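Local coordinates for protein phosphoacetylglucosamine mutase (Aspergillus lentulus, PDB 5O9X) that catalyses the interconversion of the 6-phosphate and 1-phosphate of N-acetylglucosamine, probably through a bisphosphorylated sugar intermediate as in other alpha-D-phosphohexomutases, at residues L52-L57 and N124-V129; C216-G221 and P250-F255; F373-Y378 and I387-N392. The protein carries 1 engineered substitution. All coordinates share one frame; numbering follows the deposited sequence.

Contact 1 of 3, residues L52-L57 and N124-V129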
loop_
_atom_site.group_PDB
_atom_site.type_symbol
_atom_site.label_atom_id
_atom_site.label_comp_id
_atom_site.label_asym_id
_atom_site.label_seq_id
_atom_site.Cartn_x
_atom_site.Cartn_y
_atom_site.Cartn_z
ATOM N N LEU A 52 -1.708 -24.026 -4.777
ATOM C CA LEU A 52 -2.755 -24.118 -5.785
ATOM C C LEU A 52 -2.692 -22.990 -6.785
ATOM O O LEU A 52 -2.944 -23.215 -7.996
ATOM C CB LEU A 52 -4.154 -24.171 -5.143
ATOM C CG LEU A 52 -4.434 -25.449 -4.314
ATOM C CD1 LEU A 52 -5.872 -25.427 -3.831
ATOM C CD2 LEU A 52 -4.179 -26.761 -5.084
ATOM N N ARG A 53 -2.356 -21.780 -6.316
ATOM C CA ARG A 53 -2.335 -20.630 -7.205
ATOM C C ARG A 53 -1.232 -20.790 -8.189
ATOM O O ARG A 53 -1.418 -20.543 -9.394
ATOM C CB ARG A 53 -2.182 -19.251 -6.442
ATOM C CG ARG A 53 -2.199 -18.019 -7.349
ATOM C CD ARG A 53 -3.538 -17.889 -8.044
ATOM N NE ARG A 53 -3.671 -16.642 -8.764
ATOM C CZ ARG A 53 -4.497 -16.434 -9.764
ATOM N NH1 ARG A 53 -5.234 -17.454 -10.265
ATOM N NH2 ARG A 53 -4.563 -15.220 -10.272
ATOM N N SER A 54 -0.072 -21.187 -7.683
ATOM C CA SER A 54 1.095 -21.299 -8.542
ATOM C C SER A 54 0.833 -22.371 -9.608
ATOM O O SER A 54 1.095 -22.126 -10.802
ATOM C CB SER A 54 2.300 -21.722 -7.714
ATOM O OG SER A 54 3.422 -21.815 -8.551
ATOM N N LYS A 55 0.368 -23.553 -9.149
ATOM C CA LYS A 55 -0.016 -24.671 -10.076
ATOM C C LYS A 55 -1.014 -24.228 -11.173
ATOM O O LYS A 55 -0.749 -24.466 -12.381
ATOM C CB LYS A 55 -0.520 -25.890 -9.267
ATOM C CG LYS A 55 0.567 -26.685 -8.566
ATOM C CD LYS A 55 -0.079 -27.843 -7.783
ATOM C CE LYS A 55 0.882 -28.625 -6.929
ATOM N NZ LYS A 55 1.758 -29.553 -7.722
ATOM N N LYS A 56 -2.071 -23.492 -10.779
ATOM C CA LYS A 56 -3.070 -22.971 -11.728
ATOM C C LYS A 56 -2.427 -22.052 -12.744
ATOM O O LYS A 56 -2.850 -22.057 -13.917
ATOM C CB LYS A 56 -4.230 -22.220 -11.042
ATOM C CG LYS A 56 -5.354 -21.748 -11.966
ATOM C CD LYS A 56 -6.048 -22.922 -12.718
ATOM C CE LYS A 56 -7.304 -22.440 -13.456
ATOM N NZ LYS A 56 -7.920 -23.593 -14.171
ATOM N N LEU A 57 -1.409 -21.295 -12.299
ATOM C CA LEU A 57 -0.677 -20.392 -13.180
ATOM C C LEU A 57 0.579 -21.042 -13.735
ATOM O O LEU A 57 1.606 -20.383 -13.875
ATOM C CB LEU A 57 -0.450 -19.028 -12.492
ATOM C CG LEU A 57 -1.757 -18.272 -12.161
ATOM C CD1 LEU A 57 -1.435 -16.961 -11.412
ATOM C CD2 LEU A 57 -2.562 -17.925 -13.410
ATOM N N ASN A 124 1.556 -29.839 -12.428
ATOM C CA ASN A 124 2.306 -28.574 -12.591
ATOM C C ASN A 124 3.243 -28.356 -11.345
ATOM O O ASN A 124 2.949 -28.804 -10.232
ATOM C CB ASN A 124 1.359 -27.365 -12.854
ATOM C CG ASN A 124 0.716 -27.394 -14.242
ATOM O OD1 ASN A 124 1.125 -28.159 -15.116
ATOM N ND2 ASN A 124 -0.285 -26.548 -14.453
ATOM N N PRO A 125 4.436 -27.789 -11.556
ATOM C CA PRO A 125 5.176 -27.430 -10.348
ATOM C C PRO A 125 4.464 -26.289 -9.564
ATOM O O PRO A 125 3.622 -25.581 -10.106
ATOM C CB PRO A 125 6.545 -27.013 -10.889
ATOM C CG PRO A 125 6.295 -26.548 -12.289
ATOM C CD PRO A 125 5.192 -27.486 -12.782
ATOM N N ALA A 126 4.742 -26.187 -8.275
ATOM C CA ALA A 126 4.329 -24.996 -7.510
ATOM C C ALA A 126 5.610 -24.335 -7.035
ATOM O O ALA A 126 6.508 -25.044 -6.507
ATOM C CB ALA A 126 3.486 -25.433 -6.323
ATOM N N ARG A 127 5.684 -22.997 -7.216
ATOM C CA ARG A 127 6.862 -22.230 -6.821
ATOM C C ARG A 127 6.391 -21.001 -5.971
ATOM O O ARG A 127 5.575 -20.216 -6.434
ATOM C CB ARG A 127 7.653 -21.804 -8.082
ATOM C CG ARG A 127 8.291 -22.996 -8.836
ATOM C CD ARG A 127 9.128 -22.485 -9.996
ATOM N NE ARG A 127 9.635 -23.580 -10.829
ATOM C CZ ARG A 127 9.025 -24.043 -11.933
ATOM N NH1 ARG A 127 7.890 -23.504 -12.388
ATOM N NH2 ARG A 127 9.590 -25.036 -12.606
ATOM N N VAL A 128 6.832 -20.940 -4.716
ATOM C CA VAL A 128 6.396 -19.896 -3.767
ATOM C C VAL A 128 7.643 -19.205 -3.176
ATOM O O VAL A 128 8.583 -19.843 -2.805
ATOM C CB VAL A 128 5.422 -20.484 -2.725
ATOM C CG1 VAL A 128 5.008 -19.470 -1.623
ATOM C CG2 VAL A 128 4.188 -21.049 -3.434
ATOM N N VAL A 129 7.643 -17.879 -3.129
ATOM C CA VAL A 129 8.768 -17.113 -2.492
ATOM C C VAL A 129 8.111 -16.259 -1.355
ATOM O O VAL A 129 7.011 -15.705 -1.535
ATOM C CB VAL A 129 9.558 -16.287 -3.587
ATOM C CG1 VAL A 129 8.638 -15.376 -4.406
ATOM C CG2 VAL A 129 10.660 -15.394 -2.962
#
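Three polar links join S54 and K55, near the C-terminal end of helix 40-56, to the chain running from N124 into strand 127-132. The first is made by the S54 hydroxyl. With OG anti to the backbone N (chi1 -179°), S54 OG receives the R127 N-H in an almost straight bond of 2.9 Å, and the same oxygen is also hydrogen-bonded to Q60 O, so one buried hydroxyl ties the helix to two pieces of backbone. The other two links form a reciprocal pair between K55 and N124. N124 ND2 donates to K55 O at 3.0 Å, the oxygen lying near the plane of the amide. In return the K55 chain, bent at its last torsion (chi4 -75°), brings NZ to 2.9 Å from N124 O, almost in line with that carbonyl; M122 O is a second partner of the ammonium.

Apolar packing fills in between. A126 CB rests 3.9 Å from K55 CG and 4.1 Å from S54 CB. P125 O, by contrast, is buried here with no polar partner and has K55 CG at 3.6 Å.

R127 turns its guanidinium to G59 O and E155, while its backbone pairs with I62 of strand 61-66. This is helix-on-sheet packing at one end of the alpha/beta/alpha domain I of the phosphohexomutases.

Contact 2 of 3, residues C216-G221 and P250-F255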
loop_
_atom_site.group_PDB
_atom_site.type_symbol
_atom_site.label_atom_id
_atom_site.label_comp_id
_atom_site.label_asym_id
_atom_site.label_seq_id
_atom_site.Cartn_x
_atom_site.Cartn_y
_atom_site.Cartn_z
ATOM N N CYS A 216 11.321 5.952 10.113
ATOM C CA CYS A 216 11.195 4.625 9.486
ATOM C C CYS A 216 10.398 3.645 10.374
ATOM O O CYS A 216 10.437 2.374 10.175
ATOM C CB CYS A 216 12.559 4.024 9.088
ATOM S SG CYS A 216 13.393 4.985 7.801
ATOM N N ALA A 217 9.616 4.241 11.270
ATOM C CA ALA A 217 8.583 3.490 12.012
ATOM C C ALA A 217 9.142 2.356 12.867
ATOM O O ALA A 217 8.388 1.443 13.335
ATOM C CB ALA A 217 7.461 2.970 11.013
ATOM N N ASN A 218 10.468 2.401 13.107
ATOM C CA ASN A 218 11.239 1.265 13.789
ATOM C C ASN A 218 11.016 -0.078 13.080
ATOM O O ASN A 218 10.971 -1.146 13.733
ATOM C CB ASN A 218 10.844 1.151 15.272
ATOM C CG ASN A 218 11.128 2.429 16.033
ATOM O OD1 ASN A 218 10.197 3.061 16.703
ATOM N ND2 ASN A 218 12.343 2.877 15.905
ATOM N N GLY A 219 10.779 -0.016 11.748
ATOM C CA GLY A 219 10.543 -1.222 10.947
ATOM C C GLY A 219 11.651 -1.527 9.955
ATOM O O GLY A 219 12.646 -0.797 9.877
ATOM N N VAL A 220 11.394 -2.553 9.118
ATOM C CA VAL A 220 12.305 -3.088 8.137
ATOM C C VAL A 220 12.686 -1.985 7.113
ATOM O O VAL A 220 13.796 -2.005 6.601
ATOM C CB VAL A 220 11.673 -4.290 7.368
ATOM C CG1 VAL A 220 10.381 -3.919 6.625
ATOM C CG2 VAL A 220 12.747 -4.988 6.556
ATOM N N GLY A 221 11.838 -0.979 6.942
ATOM C CA GLY A 221 12.251 0.104 6.019
ATOM C C GLY A 221 13.478 0.873 6.438
ATOM O O GLY A 221 14.141 1.440 5.565
ATOM N N PRO A 250 10.897 -5.103 19.380
ATOM C CA PRO A 250 9.691 -5.288 18.573
ATOM C C PRO A 250 8.510 -4.414 19.087
ATOM O O PRO A 250 7.628 -4.119 18.319
ATOM C CB PRO A 250 9.348 -6.770 18.794
ATOM C CG PRO A 250 9.889 -7.060 20.186
ATOM C CD PRO A 250 11.167 -6.290 20.240
ATOM N N ASP A 251 8.518 -3.980 20.337
ATOM C CA ASP A 251 7.405 -3.116 20.859
ATOM C C ASP A 251 7.481 -1.705 20.247
ATOM O O ASP A 251 6.497 -0.940 20.299
ATOM C CB ASP A 251 7.547 -2.915 22.401
ATOM C CG ASP A 251 7.501 -4.223 23.197
ATOM O OD1 ASP A 251 6.998 -5.295 22.755
ATOM O OD2 ASP A 251 7.947 -4.125 24.345
ATOM N N SER A 252 8.621 -1.352 19.671
ATOM C CA SER A 252 8.782 -0.028 19.005
ATOM C C SER A 252 8.128 0.129 17.626
ATOM O O SER A 252 8.050 1.268 17.156
ATOM C CB SER A 252 10.278 0.268 18.838
ATOM O OG SER A 252 10.776 0.466 20.153
ATOM N N LEU A 253 7.707 -0.975 17.009
ATOM C CA LEU A 253 7.276 -0.972 15.626
ATOM C C LEU A 253 5.969 -0.165 15.535
ATOM O O LEU A 253 4.992 -0.478 16.250
ATOM C CB LEU A 253 7.014 -2.414 15.173
ATOM C CG LEU A 253 6.602 -2.513 13.672
ATOM C CD1 LEU A 253 7.758 -2.065 12.732
ATOM C CD2 LEU A 253 6.199 -3.968 13.378
ATOM N N ASN A 254 5.925 0.858 14.658
ATOM C CA ASN A 254 4.697 1.730 14.512
ATOM C C ASN A 254 4.272 2.421 15.819
ATOM O O ASN A 254 3.095 2.779 16.001
ATOM C CB ASN A 254 3.481 0.938 13.921
ATOM C CG ASN A 254 3.777 0.392 12.515
ATOM O OD1 ASN A 254 4.378 1.095 11.663
ATOM N ND2 ASN A 254 3.271 -0.840 12.214
ATOM N N PHE A 255 5.230 2.607 16.746
ATOM C CA PHE A 255 4.827 3.012 18.098
ATOM C C PHE A 255 5.170 4.437 18.289
ATOM O O PHE A 255 6.331 4.777 18.272
ATOM C CB PHE A 255 5.427 2.097 19.225
ATOM C CG PHE A 255 5.064 2.587 20.628
ATOM C CD1 PHE A 255 3.781 2.350 21.164
ATOM C CD2 PHE A 255 5.984 3.337 21.364
ATOM C CE1 PHE A 255 3.454 2.847 22.447
ATOM C CE2 PHE A 255 5.664 3.848 22.620
ATOM C CZ PHE A 255 4.385 3.617 23.147
#
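A217 and N254 meet backbone to backbone where two loops of the alpha/beta domain II of the phosphohexomutase fold lie against each other: the link between strand 212-215 and helix 221-231, and the one after strand 240-243. Each loop bends tightly. C216 to G219 form a type I' beta turn, with A217 and N218 both in left-handed backbone conformation, and S252 to F255 form a type II turn closed by F255 N to S252 O.

One backbone hydrogen bond spans the contact. N254 N donates to A217 O at 2.9 Å, with an angle of 169° at the hydrogen, and it reaches the oxygen from somewhat outside the carbonyl plane. A weaker CA-H...O contact from L253 CA, at 3.5 Å, reaches the same A217 O, which thus meets two consecutive residues of the opposite turn.

Close packing accounts for other contacts. N218 lies against S252, its CB 3.7 Å from S252 CB and 3.4 Å from S252 O. On the N254 side, A217 CB touches N254 OD1 at 3.7 Å. The amide of N254 is held from beyond the two loops: ND2 donates to A69 O and N71 O, and OD1 receives a weak bond from G285 N. A69 is the engineered residue, and the N254 side chain lies about 8 Å from the bound glucose 1,6-bisphosphate, so this turn lies close to the ligand.

L253 starts out away from the opposite loop, but its branched end returns. Its CG stands anti to the backbone N (chi1 -178°), and a chi2 of 65° then brings L253 CD1 to 3.5 Å from N218 O and 3.4 Å from G219 CA.

Contact 3 of 3, residues F373-Y378 and I387-N392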
loop_
_atom_site.group_PDB
_atom_site.type_symbol
_atom_site.label_atom_id
_atom_site.label_comp_id
_atom_site.label_asym_id
_atom_site.label_seq_id
_atom_site.Cartn_x
_atom_site.Cartn_y
_atom_site.Cartn_z
ATOM N N PHE A 373 -6.889 4.557 -17.534
ATOM C CA PHE A 373 -6.186 5.756 -18.018
ATOM C C PHE A 373 -4.901 5.327 -18.727
ATOM O O PHE A 373 -4.417 4.224 -18.466
ATOM C CB PHE A 373 -5.872 6.670 -16.805
ATOM C CG PHE A 373 -7.124 7.133 -16.121
ATOM C CD1 PHE A 373 -7.970 8.017 -16.750
ATOM C CD2 PHE A 373 -7.471 6.657 -14.834
ATOM C CE1 PHE A 373 -9.171 8.437 -16.146
ATOM C CE2 PHE A 373 -8.675 7.081 -14.214
ATOM C CZ PHE A 373 -9.517 7.966 -14.866
ATOM N N ASP A 374 -4.359 6.202 -19.590
ATOM C CA ASP A 374 -3.000 6.021 -20.143
ATOM C C ASP A 374 -2.017 6.095 -18.975
ATOM O O ASP A 374 -1.135 5.249 -18.819
ATOM C CB ASP A 374 -2.653 7.163 -21.180
ATOM C CG ASP A 374 -3.638 7.238 -22.421
ATOM O OD1 ASP A 374 -4.051 6.181 -22.926
ATOM O OD2 ASP A 374 -3.968 8.372 -22.890
ATOM N N VAL A 375 -2.169 7.141 -18.152
ATOM C CA VAL A 375 -1.334 7.304 -16.923
ATOM C C VAL A 375 -2.343 7.303 -15.714
ATOM O O VAL A 375 -3.161 8.211 -15.616
ATOM C CB VAL A 375 -0.562 8.649 -16.992
ATOM C CG1 VAL A 375 0.283 8.830 -15.757
ATOM C CG2 VAL A 375 0.328 8.721 -18.291
ATOM N N GLY A 376 -2.308 6.304 -14.847
ATOM C CA GLY A 376 -3.330 6.304 -13.781
ATOM C C GLY A 376 -2.576 6.613 -12.456
ATOM O O GLY A 376 -1.756 5.791 -11.958
ATOM N N VAL A 377 -2.814 7.787 -11.898
ATOM C CA VAL A 377 -2.090 8.148 -10.668
ATOM C C VAL A 377 -3.042 7.666 -9.563
ATOM O O VAL A 377 -4.217 8.068 -9.539
ATOM C CB VAL A 377 -1.885 9.644 -10.559
ATOM C CG1 VAL A 377 -1.227 10.012 -9.194
ATOM C CG2 VAL A 377 -0.992 10.109 -11.708
ATOM N N TYR A 378 -2.577 6.797 -8.657
ATOM C CA TYR A 378 -3.477 6.441 -7.549
ATOM C C TYR A 378 -2.814 6.378 -6.172
ATOM O O TYR A 378 -1.848 5.664 -5.989
ATOM C CB TYR A 378 -4.231 5.152 -7.853
ATOM C CG TYR A 378 -3.401 3.916 -8.123
ATOM C CD1 TYR A 378 -3.191 2.908 -7.125
ATOM C CD2 TYR A 378 -2.866 3.730 -9.383
ATOM C CE1 TYR A 378 -2.425 1.758 -7.449
ATOM C CE2 TYR A 378 -2.099 2.617 -9.694
ATOM C CZ TYR A 378 -1.936 1.637 -8.763
ATOM O OH TYR A 378 -1.189 0.591 -9.230
ATOM N N ILE A 387 1.887 4.994 -9.608
ATOM C CA ILE A 387 1.397 5.517 -10.886
ATOM C C ILE A 387 1.569 4.380 -11.839
ATOM O O ILE A 387 2.630 3.764 -11.908
ATOM C CB ILE A 387 2.174 6.741 -11.392
ATOM C CG1 ILE A 387 2.036 7.893 -10.411
ATOM C CG2 ILE A 387 1.493 7.262 -12.686
ATOM C CD1 ILE A 387 3.328 8.513 -10.029
ATOM N N THR A 388 0.507 4.087 -12.546
ATOM C CA THR A 388 0.552 2.989 -13.519
ATOM C C THR A 388 0.538 3.605 -14.954
ATOM O O THR A 388 -0.105 4.606 -15.206
ATOM C CB THR A 388 -0.574 1.989 -13.214
ATOM O OG1 THR A 388 -0.472 0.937 -14.137
ATOM C CG2 THR A 388 -1.886 2.614 -13.408
ATOM N N PHE A 389 1.331 3.036 -15.848
ATOM C CA PHE A 389 1.401 3.494 -17.264
ATOM C C PHE A 389 0.902 2.343 -18.101
ATOM O O PHE A 389 1.405 1.228 -17.969
ATOM C CB PHE A 389 2.838 3.808 -17.636
ATOM C CG PHE A 389 3.392 4.997 -16.899
ATOM C CD1 PHE A 389 3.263 6.293 -17.445
ATOM C CD2 PHE A 389 4.010 4.823 -15.653
ATOM C CE1 PHE A 389 3.773 7.403 -16.771
ATOM C CE2 PHE A 389 4.494 5.931 -14.946
ATOM C CZ PHE A 389 4.386 7.210 -15.523
ATOM N N SER A 390 -0.111 2.609 -18.884
ATOM C CA SER A 390 -0.667 1.567 -19.805
ATOM C C SER A 390 0.333 1.101 -20.876
ATOM O O SER A 390 1.363 1.769 -21.128
ATOM C CB SER A 390 -1.882 2.084 -20.533
ATOM O OG SER A 390 -1.559 3.044 -21.556
ATOM N N GLU A 391 0.041 -0.039 -21.513
ATOM C CA GLU A 391 0.853 -0.467 -22.657
ATOM C C GLU A 391 1.085 0.624 -23.762
ATOM O O GLU A 391 2.234 0.898 -24.139
ATOM C CB GLU A 391 0.347 -1.810 -23.197
ATOM C CG GLU A 391 0.706 -3.009 -22.316
ATOM C CD GLU A 391 2.143 -2.976 -21.748
ATOM O OE1 GLU A 391 3.110 -2.948 -22.547
ATOM O OE2 GLU A 391 2.320 -2.965 -20.495
ATOM N N ASN A 392 0.004 1.262 -24.187
ATOM C CA ASN A 392 0.025 2.332 -25.148
ATOM C C ASN A 392 0.811 3.536 -24.669
ATOM O O ASN A 392 1.514 4.164 -25.452
ATOM C CB ASN A 392 -1.394 2.700 -25.550
ATOM C CG ASN A 392 -2.012 1.646 -26.493
ATOM O OD1 ASN A 392 -1.314 0.745 -27.000
ATOM N ND2 ASN A 392 -3.312 1.755 -26.733
#
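G376 and T388 form a hydrogen-bonded pair near the open end of the antiparallel beta hairpin of strands 375-379 and 385-389. G376 N donates to T388 O at 2.8 Å and T388 N returns a bond to G376 O at 2.9 Å. The ladder runs one step beyond the strands, where S390 N gives a nearly straight bond (175°) to D374 O.

On one face of the sheet V375, V377, I387 and F389 pack with their side chains pointing the same way. I387 CG2 touches both valines, 3.7 Å from V375 CG1 and 3.9 Å from V377 CG2. The other valine methyl, V375 CG2, approaches F389 CD1 at 3.9 Å, obliquely to the ring. On the opposite face the Y378 ring leans across toward T388: CG lies between the backbone N and the carbonyl carbon (chi1 58°), and Y378 CE2 comes to 3.7 Å from T388 CG2. T388 CG2 meets the ring at its edge, near the ring plane, and lies 3.5 Å from G376 O.

Further out, D374, just before strand 375-379, accepts a hydrogen bond at OD2 from K331 N. S390 is the N-cap of helix 391-399, its OG accepting from A393 N. The hairpin forms one side of the domain III sheet: strand 375-379 runs parallel to strand 332-337, and strand 385-389 is outermost. Helix 363-370 packs against Y378 and T388, while helix 391-399 meets F389 through L394 and I397.

How the contacts relate
The three contacts belong to three successive domains and none touches another; their centres lie about 29 to 33 Å apart. Contact 1 is only partly buried and farthest from the chain's centre, about 24 Å, whereas contacts 2 and 3 are buried, each about 17 Å from it and on opposite sides. The elements joined differ: a helix end and the start of a strand in contact 1, two loops in contact 2, two neighbouring strands in contact 3. Side-chain polar groups do most of the work in contact 1, a single backbone bond and close packing in contact 2, and a backbone ladder with an apolar face in contact 3.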